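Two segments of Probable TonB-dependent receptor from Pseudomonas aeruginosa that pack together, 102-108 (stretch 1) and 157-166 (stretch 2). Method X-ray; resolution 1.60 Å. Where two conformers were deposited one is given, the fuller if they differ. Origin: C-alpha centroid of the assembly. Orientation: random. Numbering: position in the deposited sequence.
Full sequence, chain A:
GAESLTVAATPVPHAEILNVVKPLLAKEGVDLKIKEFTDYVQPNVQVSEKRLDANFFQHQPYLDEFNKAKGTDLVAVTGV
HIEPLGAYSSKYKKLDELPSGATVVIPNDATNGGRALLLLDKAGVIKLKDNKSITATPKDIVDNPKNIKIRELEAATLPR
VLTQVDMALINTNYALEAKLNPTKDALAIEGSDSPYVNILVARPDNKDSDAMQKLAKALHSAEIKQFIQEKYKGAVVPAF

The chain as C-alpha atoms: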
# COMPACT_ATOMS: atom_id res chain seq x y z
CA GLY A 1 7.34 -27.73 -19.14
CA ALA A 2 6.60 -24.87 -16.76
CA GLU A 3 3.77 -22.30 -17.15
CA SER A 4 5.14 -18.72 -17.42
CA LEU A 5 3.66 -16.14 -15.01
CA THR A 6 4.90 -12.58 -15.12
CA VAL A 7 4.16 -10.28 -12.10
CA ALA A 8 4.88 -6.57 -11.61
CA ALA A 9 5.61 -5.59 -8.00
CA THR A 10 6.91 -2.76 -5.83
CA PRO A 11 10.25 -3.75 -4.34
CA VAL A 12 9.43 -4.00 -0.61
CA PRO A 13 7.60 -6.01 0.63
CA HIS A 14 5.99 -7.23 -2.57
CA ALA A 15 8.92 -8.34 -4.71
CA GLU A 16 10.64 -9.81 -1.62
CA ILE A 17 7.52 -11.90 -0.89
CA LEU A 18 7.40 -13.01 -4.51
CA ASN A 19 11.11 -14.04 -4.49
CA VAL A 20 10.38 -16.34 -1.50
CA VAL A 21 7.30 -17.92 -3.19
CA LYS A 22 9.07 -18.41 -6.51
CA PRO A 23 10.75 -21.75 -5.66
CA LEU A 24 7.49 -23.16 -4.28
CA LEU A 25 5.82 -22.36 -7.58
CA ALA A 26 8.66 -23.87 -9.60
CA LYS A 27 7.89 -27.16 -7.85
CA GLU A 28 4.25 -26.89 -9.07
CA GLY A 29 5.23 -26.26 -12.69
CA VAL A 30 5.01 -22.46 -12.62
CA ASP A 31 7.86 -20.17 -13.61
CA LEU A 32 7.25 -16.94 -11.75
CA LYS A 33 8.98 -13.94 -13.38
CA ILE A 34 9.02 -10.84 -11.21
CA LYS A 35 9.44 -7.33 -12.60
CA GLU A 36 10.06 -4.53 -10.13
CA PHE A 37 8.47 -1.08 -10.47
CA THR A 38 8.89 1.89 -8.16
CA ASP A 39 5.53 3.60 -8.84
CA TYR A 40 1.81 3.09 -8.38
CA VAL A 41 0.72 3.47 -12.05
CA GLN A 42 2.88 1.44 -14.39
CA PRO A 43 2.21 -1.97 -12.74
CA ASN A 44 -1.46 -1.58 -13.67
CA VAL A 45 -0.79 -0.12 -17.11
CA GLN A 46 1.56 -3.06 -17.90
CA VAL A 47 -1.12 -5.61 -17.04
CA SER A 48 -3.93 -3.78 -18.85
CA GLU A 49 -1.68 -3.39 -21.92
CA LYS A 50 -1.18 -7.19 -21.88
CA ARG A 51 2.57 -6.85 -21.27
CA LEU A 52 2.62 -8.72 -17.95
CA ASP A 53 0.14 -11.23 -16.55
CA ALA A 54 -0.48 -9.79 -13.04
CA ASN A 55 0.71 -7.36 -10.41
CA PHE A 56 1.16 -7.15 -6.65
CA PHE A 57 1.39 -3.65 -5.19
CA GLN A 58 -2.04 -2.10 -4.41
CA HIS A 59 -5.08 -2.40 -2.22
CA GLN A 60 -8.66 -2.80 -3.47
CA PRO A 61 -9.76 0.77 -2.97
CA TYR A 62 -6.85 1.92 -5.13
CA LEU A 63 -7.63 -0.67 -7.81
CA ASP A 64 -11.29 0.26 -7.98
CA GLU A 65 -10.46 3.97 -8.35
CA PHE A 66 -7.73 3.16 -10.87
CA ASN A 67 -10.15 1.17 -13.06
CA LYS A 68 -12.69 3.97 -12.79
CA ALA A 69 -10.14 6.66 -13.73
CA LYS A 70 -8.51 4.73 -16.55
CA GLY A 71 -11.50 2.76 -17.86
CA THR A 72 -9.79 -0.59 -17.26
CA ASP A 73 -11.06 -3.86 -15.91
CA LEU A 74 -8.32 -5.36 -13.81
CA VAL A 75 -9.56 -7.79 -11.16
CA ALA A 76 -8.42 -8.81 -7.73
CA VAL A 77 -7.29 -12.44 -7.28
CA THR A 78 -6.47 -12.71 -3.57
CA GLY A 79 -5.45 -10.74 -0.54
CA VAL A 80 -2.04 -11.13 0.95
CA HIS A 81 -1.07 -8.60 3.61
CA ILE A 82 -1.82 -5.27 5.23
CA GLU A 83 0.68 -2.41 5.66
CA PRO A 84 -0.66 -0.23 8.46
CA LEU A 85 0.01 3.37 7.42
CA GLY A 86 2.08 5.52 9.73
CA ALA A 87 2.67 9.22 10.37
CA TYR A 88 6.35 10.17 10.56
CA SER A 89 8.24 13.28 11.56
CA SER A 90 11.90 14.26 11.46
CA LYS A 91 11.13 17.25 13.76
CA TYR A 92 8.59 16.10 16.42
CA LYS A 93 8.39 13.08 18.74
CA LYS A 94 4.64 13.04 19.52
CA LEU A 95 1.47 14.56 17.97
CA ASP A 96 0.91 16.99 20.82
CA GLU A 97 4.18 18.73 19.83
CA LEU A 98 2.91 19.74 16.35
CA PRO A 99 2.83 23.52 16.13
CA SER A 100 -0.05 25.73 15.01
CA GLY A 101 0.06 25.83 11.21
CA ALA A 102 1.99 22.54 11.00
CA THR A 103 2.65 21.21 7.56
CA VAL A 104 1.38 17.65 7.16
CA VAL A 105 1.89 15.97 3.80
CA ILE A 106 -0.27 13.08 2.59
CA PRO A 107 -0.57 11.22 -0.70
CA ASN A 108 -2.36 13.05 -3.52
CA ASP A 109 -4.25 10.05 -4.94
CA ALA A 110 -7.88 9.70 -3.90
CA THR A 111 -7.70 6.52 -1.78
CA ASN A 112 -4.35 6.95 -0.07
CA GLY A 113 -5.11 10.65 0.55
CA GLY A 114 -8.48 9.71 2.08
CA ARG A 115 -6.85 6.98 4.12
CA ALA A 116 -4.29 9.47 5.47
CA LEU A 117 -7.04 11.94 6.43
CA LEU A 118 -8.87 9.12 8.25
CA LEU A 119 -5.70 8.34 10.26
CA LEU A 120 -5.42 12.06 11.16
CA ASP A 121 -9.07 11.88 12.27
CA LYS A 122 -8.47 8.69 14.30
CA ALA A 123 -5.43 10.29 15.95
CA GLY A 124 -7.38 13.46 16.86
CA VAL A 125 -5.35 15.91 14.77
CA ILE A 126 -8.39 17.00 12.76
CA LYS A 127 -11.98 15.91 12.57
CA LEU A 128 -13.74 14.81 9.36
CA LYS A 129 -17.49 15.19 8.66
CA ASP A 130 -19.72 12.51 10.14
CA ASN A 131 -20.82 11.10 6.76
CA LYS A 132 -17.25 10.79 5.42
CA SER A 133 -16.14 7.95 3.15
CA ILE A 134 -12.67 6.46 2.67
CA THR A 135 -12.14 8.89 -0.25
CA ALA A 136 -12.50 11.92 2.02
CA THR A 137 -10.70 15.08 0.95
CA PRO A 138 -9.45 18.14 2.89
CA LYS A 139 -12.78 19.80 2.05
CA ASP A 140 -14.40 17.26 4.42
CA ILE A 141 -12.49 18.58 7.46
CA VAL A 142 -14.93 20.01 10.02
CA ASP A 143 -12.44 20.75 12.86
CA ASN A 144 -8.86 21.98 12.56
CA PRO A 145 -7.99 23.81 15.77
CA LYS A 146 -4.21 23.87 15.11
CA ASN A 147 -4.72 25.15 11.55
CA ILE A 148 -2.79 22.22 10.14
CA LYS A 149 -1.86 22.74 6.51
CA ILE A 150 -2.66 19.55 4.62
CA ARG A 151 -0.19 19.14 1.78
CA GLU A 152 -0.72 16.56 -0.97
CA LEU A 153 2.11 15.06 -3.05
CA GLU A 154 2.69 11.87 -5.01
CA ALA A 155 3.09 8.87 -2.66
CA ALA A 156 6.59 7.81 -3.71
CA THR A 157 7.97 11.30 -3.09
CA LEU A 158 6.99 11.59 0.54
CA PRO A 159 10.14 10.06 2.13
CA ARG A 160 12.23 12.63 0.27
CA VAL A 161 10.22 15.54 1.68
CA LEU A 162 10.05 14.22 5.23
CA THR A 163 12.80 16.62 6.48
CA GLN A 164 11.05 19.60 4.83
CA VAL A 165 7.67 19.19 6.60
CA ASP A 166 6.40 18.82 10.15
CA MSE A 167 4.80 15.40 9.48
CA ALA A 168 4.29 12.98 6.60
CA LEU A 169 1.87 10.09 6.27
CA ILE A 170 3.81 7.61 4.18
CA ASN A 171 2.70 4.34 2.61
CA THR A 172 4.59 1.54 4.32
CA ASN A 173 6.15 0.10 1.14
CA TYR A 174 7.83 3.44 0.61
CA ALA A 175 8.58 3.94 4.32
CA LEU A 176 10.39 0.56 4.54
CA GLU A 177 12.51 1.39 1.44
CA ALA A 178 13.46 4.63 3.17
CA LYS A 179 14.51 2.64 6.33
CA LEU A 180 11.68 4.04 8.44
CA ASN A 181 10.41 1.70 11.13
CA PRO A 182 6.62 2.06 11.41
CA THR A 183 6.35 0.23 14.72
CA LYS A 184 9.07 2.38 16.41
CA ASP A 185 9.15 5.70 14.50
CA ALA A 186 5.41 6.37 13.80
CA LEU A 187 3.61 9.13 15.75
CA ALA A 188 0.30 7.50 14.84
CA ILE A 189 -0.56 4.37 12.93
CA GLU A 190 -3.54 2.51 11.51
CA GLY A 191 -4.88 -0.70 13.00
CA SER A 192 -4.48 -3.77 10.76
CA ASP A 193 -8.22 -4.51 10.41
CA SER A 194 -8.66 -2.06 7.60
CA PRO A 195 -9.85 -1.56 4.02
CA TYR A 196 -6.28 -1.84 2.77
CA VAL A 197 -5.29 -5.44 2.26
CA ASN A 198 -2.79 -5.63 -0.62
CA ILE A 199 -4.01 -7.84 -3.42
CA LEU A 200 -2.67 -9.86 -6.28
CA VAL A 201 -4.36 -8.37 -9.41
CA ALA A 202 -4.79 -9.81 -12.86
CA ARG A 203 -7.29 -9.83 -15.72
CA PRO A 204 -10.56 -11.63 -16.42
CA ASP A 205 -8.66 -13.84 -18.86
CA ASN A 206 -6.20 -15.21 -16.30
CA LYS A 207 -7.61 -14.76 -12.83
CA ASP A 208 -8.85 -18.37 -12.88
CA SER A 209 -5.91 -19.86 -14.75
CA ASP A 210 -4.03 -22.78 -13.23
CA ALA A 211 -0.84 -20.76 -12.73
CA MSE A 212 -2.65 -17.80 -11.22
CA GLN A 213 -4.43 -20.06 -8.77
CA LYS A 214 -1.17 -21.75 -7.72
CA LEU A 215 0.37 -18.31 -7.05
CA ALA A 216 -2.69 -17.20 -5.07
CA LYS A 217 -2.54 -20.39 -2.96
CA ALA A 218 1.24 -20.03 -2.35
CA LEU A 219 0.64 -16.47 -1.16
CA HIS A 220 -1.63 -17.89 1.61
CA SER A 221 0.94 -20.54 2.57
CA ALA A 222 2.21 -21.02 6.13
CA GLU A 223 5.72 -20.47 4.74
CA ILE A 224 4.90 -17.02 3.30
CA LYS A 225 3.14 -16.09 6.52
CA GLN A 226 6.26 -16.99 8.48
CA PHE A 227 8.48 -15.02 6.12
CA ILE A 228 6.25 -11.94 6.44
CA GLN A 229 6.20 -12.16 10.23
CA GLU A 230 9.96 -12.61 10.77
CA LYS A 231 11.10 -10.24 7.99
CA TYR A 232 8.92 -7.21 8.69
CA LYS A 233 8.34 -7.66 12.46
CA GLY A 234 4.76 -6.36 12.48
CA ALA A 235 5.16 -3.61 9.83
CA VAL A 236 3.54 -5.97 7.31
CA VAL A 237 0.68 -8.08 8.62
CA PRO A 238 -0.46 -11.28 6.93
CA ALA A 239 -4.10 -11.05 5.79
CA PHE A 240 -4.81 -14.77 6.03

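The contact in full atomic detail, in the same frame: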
# COMPACT_ATOMS: atom_id res chain seq x y z
N ALA A 102 1.17 23.65 11.42
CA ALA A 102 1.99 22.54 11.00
C ALA A 102 1.66 22.07 9.60
O ALA A 102 0.50 21.97 9.19
CB ALA A 102 1.92 21.37 11.98
N THR A 103 2.74 21.77 8.87
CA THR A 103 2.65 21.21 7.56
C THR A 103 2.64 19.70 7.67
O THR A 103 3.57 19.09 8.19
CB THR A 103 3.79 21.69 6.63
OG1 THR A 103 5.07 21.47 7.25
CG2 THR A 103 3.61 23.17 6.32
N VAL A 104 1.57 19.11 7.14
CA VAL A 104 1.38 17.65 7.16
C VAL A 104 1.11 17.19 5.73
O VAL A 104 0.08 17.55 5.14
CB VAL A 104 0.20 17.30 8.08
CG1 VAL A 104 -0.05 15.82 8.13
CG2 VAL A 104 0.48 17.81 9.49
N VAL A 105 2.02 16.40 5.18
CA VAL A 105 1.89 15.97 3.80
C VAL A 105 1.29 14.56 3.75
O VAL A 105 1.61 13.70 4.58
CB VAL A 105 3.22 16.09 3.01
CG1 VAL A 105 4.30 15.18 3.56
CG2 VAL A 105 2.98 15.88 1.53
N ILE A 106 0.40 14.36 2.80
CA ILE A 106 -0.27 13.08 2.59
C ILE A 106 -0.23 12.76 1.09
O ILE A 106 0.04 13.62 0.27
CB ILE A 106 -1.73 13.15 3.11
CG1 ILE A 106 -2.60 14.03 2.22
CG2 ILE A 106 -1.76 13.60 4.58
CD1 ILE A 106 -4.06 14.12 2.63
N PRO A 107 -0.51 11.52 0.73
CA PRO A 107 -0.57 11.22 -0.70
C PRO A 107 -1.67 11.96 -1.45
O PRO A 107 -2.71 12.26 -0.90
CB PRO A 107 -0.83 9.70 -0.74
CG PRO A 107 -0.31 9.20 0.57
CD PRO A 107 -0.62 10.30 1.57
N ASN A 108 -1.42 12.24 -2.71
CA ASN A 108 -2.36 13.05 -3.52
C ASN A 108 -3.30 12.21 -4.39
O ASN A 108 -4.10 12.77 -5.14
CB ASN A 108 -1.64 14.11 -4.35
CG ASN A 108 -0.76 13.53 -5.45
OD1 ASN A 108 -0.63 12.32 -5.63
ND2 ASN A 108 -0.22 14.41 -6.26
N THR A 157 7.12 10.16 -3.37
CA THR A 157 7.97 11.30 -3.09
C THR A 157 8.00 11.70 -1.62
O THR A 157 8.80 12.54 -1.22
CB THR A 157 7.58 12.55 -3.89
OG1 THR A 157 6.40 13.15 -3.37
CG2 THR A 157 7.44 12.28 -5.39
N LEU A 158 7.11 11.13 -0.81
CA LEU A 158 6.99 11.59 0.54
C LEU A 158 8.23 11.34 1.43
O LEU A 158 8.57 12.21 2.25
CB LEU A 158 5.70 11.05 1.19
CG LEU A 158 4.37 11.36 0.48
CD1 LEU A 158 3.19 11.12 1.45
CD2 LEU A 158 4.30 12.76 -0.08
N PRO A 159 8.94 10.22 1.26
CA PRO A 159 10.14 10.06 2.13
C PRO A 159 11.19 11.14 1.89
O PRO A 159 11.86 11.55 2.82
CB PRO A 159 10.69 8.69 1.73
CG PRO A 159 9.45 7.94 1.29
CD PRO A 159 8.59 8.94 0.60
N ARG A 160 11.27 11.61 0.65
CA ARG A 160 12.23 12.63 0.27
C ARG A 160 11.87 14.00 0.80
O ARG A 160 12.76 14.88 0.88
CB ARG A 160 12.40 12.71 -1.25
CG ARG A 160 13.41 11.70 -1.80
CD ARG A 160 13.79 12.00 -3.25
NE ARG A 160 12.61 12.22 -4.09
CZ ARG A 160 12.01 11.30 -4.85
NH1 ARG A 160 12.46 10.05 -4.93
NH2 ARG A 160 10.94 11.64 -5.55
N VAL A 161 10.59 14.23 1.13
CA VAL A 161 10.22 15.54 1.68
C VAL A 161 10.06 15.51 3.18
O VAL A 161 9.79 16.54 3.78
CB VAL A 161 8.96 16.20 1.05
CG1 VAL A 161 9.12 16.36 -0.45
CG2 VAL A 161 7.70 15.48 1.41
N LEU A 162 10.28 14.36 3.79
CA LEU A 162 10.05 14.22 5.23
C LEU A 162 10.79 15.28 6.05
O LEU A 162 10.19 15.85 6.96
CB LEU A 162 10.40 12.80 5.68
CG LEU A 162 10.27 12.47 7.17
CD1 LEU A 162 8.82 12.55 7.62
CD2 LEU A 162 10.83 11.08 7.43
N THR A 163 12.05 15.60 5.72
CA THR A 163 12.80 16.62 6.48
C THR A 163 12.42 18.08 6.18
O THR A 163 12.93 18.99 6.82
CB THR A 163 14.34 16.49 6.30
OG1 THR A 163 14.68 16.69 4.93
CG2 THR A 163 14.82 15.10 6.77
N GLN A 164 11.50 18.28 5.23
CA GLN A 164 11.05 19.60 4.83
C GLN A 164 9.61 19.89 5.27
O GLN A 164 9.03 20.88 4.81
CB GLN A 164 11.11 19.72 3.29
CG GLN A 164 12.48 19.49 2.64
CD GLN A 164 12.39 19.13 1.16
OE1 GLN A 164 12.54 17.98 0.78
NE2 GLN A 164 12.14 20.13 0.32
N VAL A 165 9.02 19.01 6.08
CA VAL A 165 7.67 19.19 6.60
C VAL A 165 7.63 18.85 8.09
O VAL A 165 8.56 18.26 8.62
CB VAL A 165 6.64 18.33 5.79
CG1 VAL A 165 6.66 18.73 4.32
CG2 VAL A 165 6.90 16.85 5.96
N ASP A 166 6.54 19.19 8.77
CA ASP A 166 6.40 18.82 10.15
C ASP A 166 6.01 17.37 10.33
O ASP A 166 6.37 16.76 11.34
CB ASP A 166 5.40 19.77 10.81
CG ASP A 166 5.92 21.23 10.81
OD1 ASP A 166 7.14 21.44 11.00
OD2 ASP A 166 5.12 22.17 10.59

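Two residues of nearly equal footprint, Val105 and Leu158, organise the greasy half of this contact, and a polar pair, Thr103 and Asp166, fixes its other end. Val105 sits in the strand 103-107 with its CA-to-CB bond toward the second stretch, while its neighbours Val104 and Ile106 point away, the usual alternation of a strand. CG2 of Val105 lies 3.8 Å from Leu158 CD2, and CG1 of Val105 reaches Val161 CG2 at 4.0 Å and Val165 CG2 at 3.9 Å while also lying 4.4 Å from Leu158 CD2. One valine thus touches three residues spread along a loosely wound segment. Leu158, also directed toward its partner, sends CD1 further along the strand, to 3.9 Å from Pro107 CD, so its forked end spans the strand from Val105 to Pro107, with CD1 also 3.8 Å from the backbone C of Ile106. All these separations are ordinary van der Waals distances.

At the polar end the two backbones come closest, with CA atoms of Thr103 and Asp166 5.1 Å apart. Thr103 N donates to Asp166 OD2 at 3.0 Å and 160°, and Asp166 N returns a bond to Thr103 OG1 at 3.1 Å and 153°. Each residue therefore uses its side chain to accept from the other's backbone. A weak bond from Asp166 N to Thr103 O, 3.0 Å but bent to 125°, supplements this reciprocal clasp. The rule is simple: apolar packing beside a short, directional polar lock.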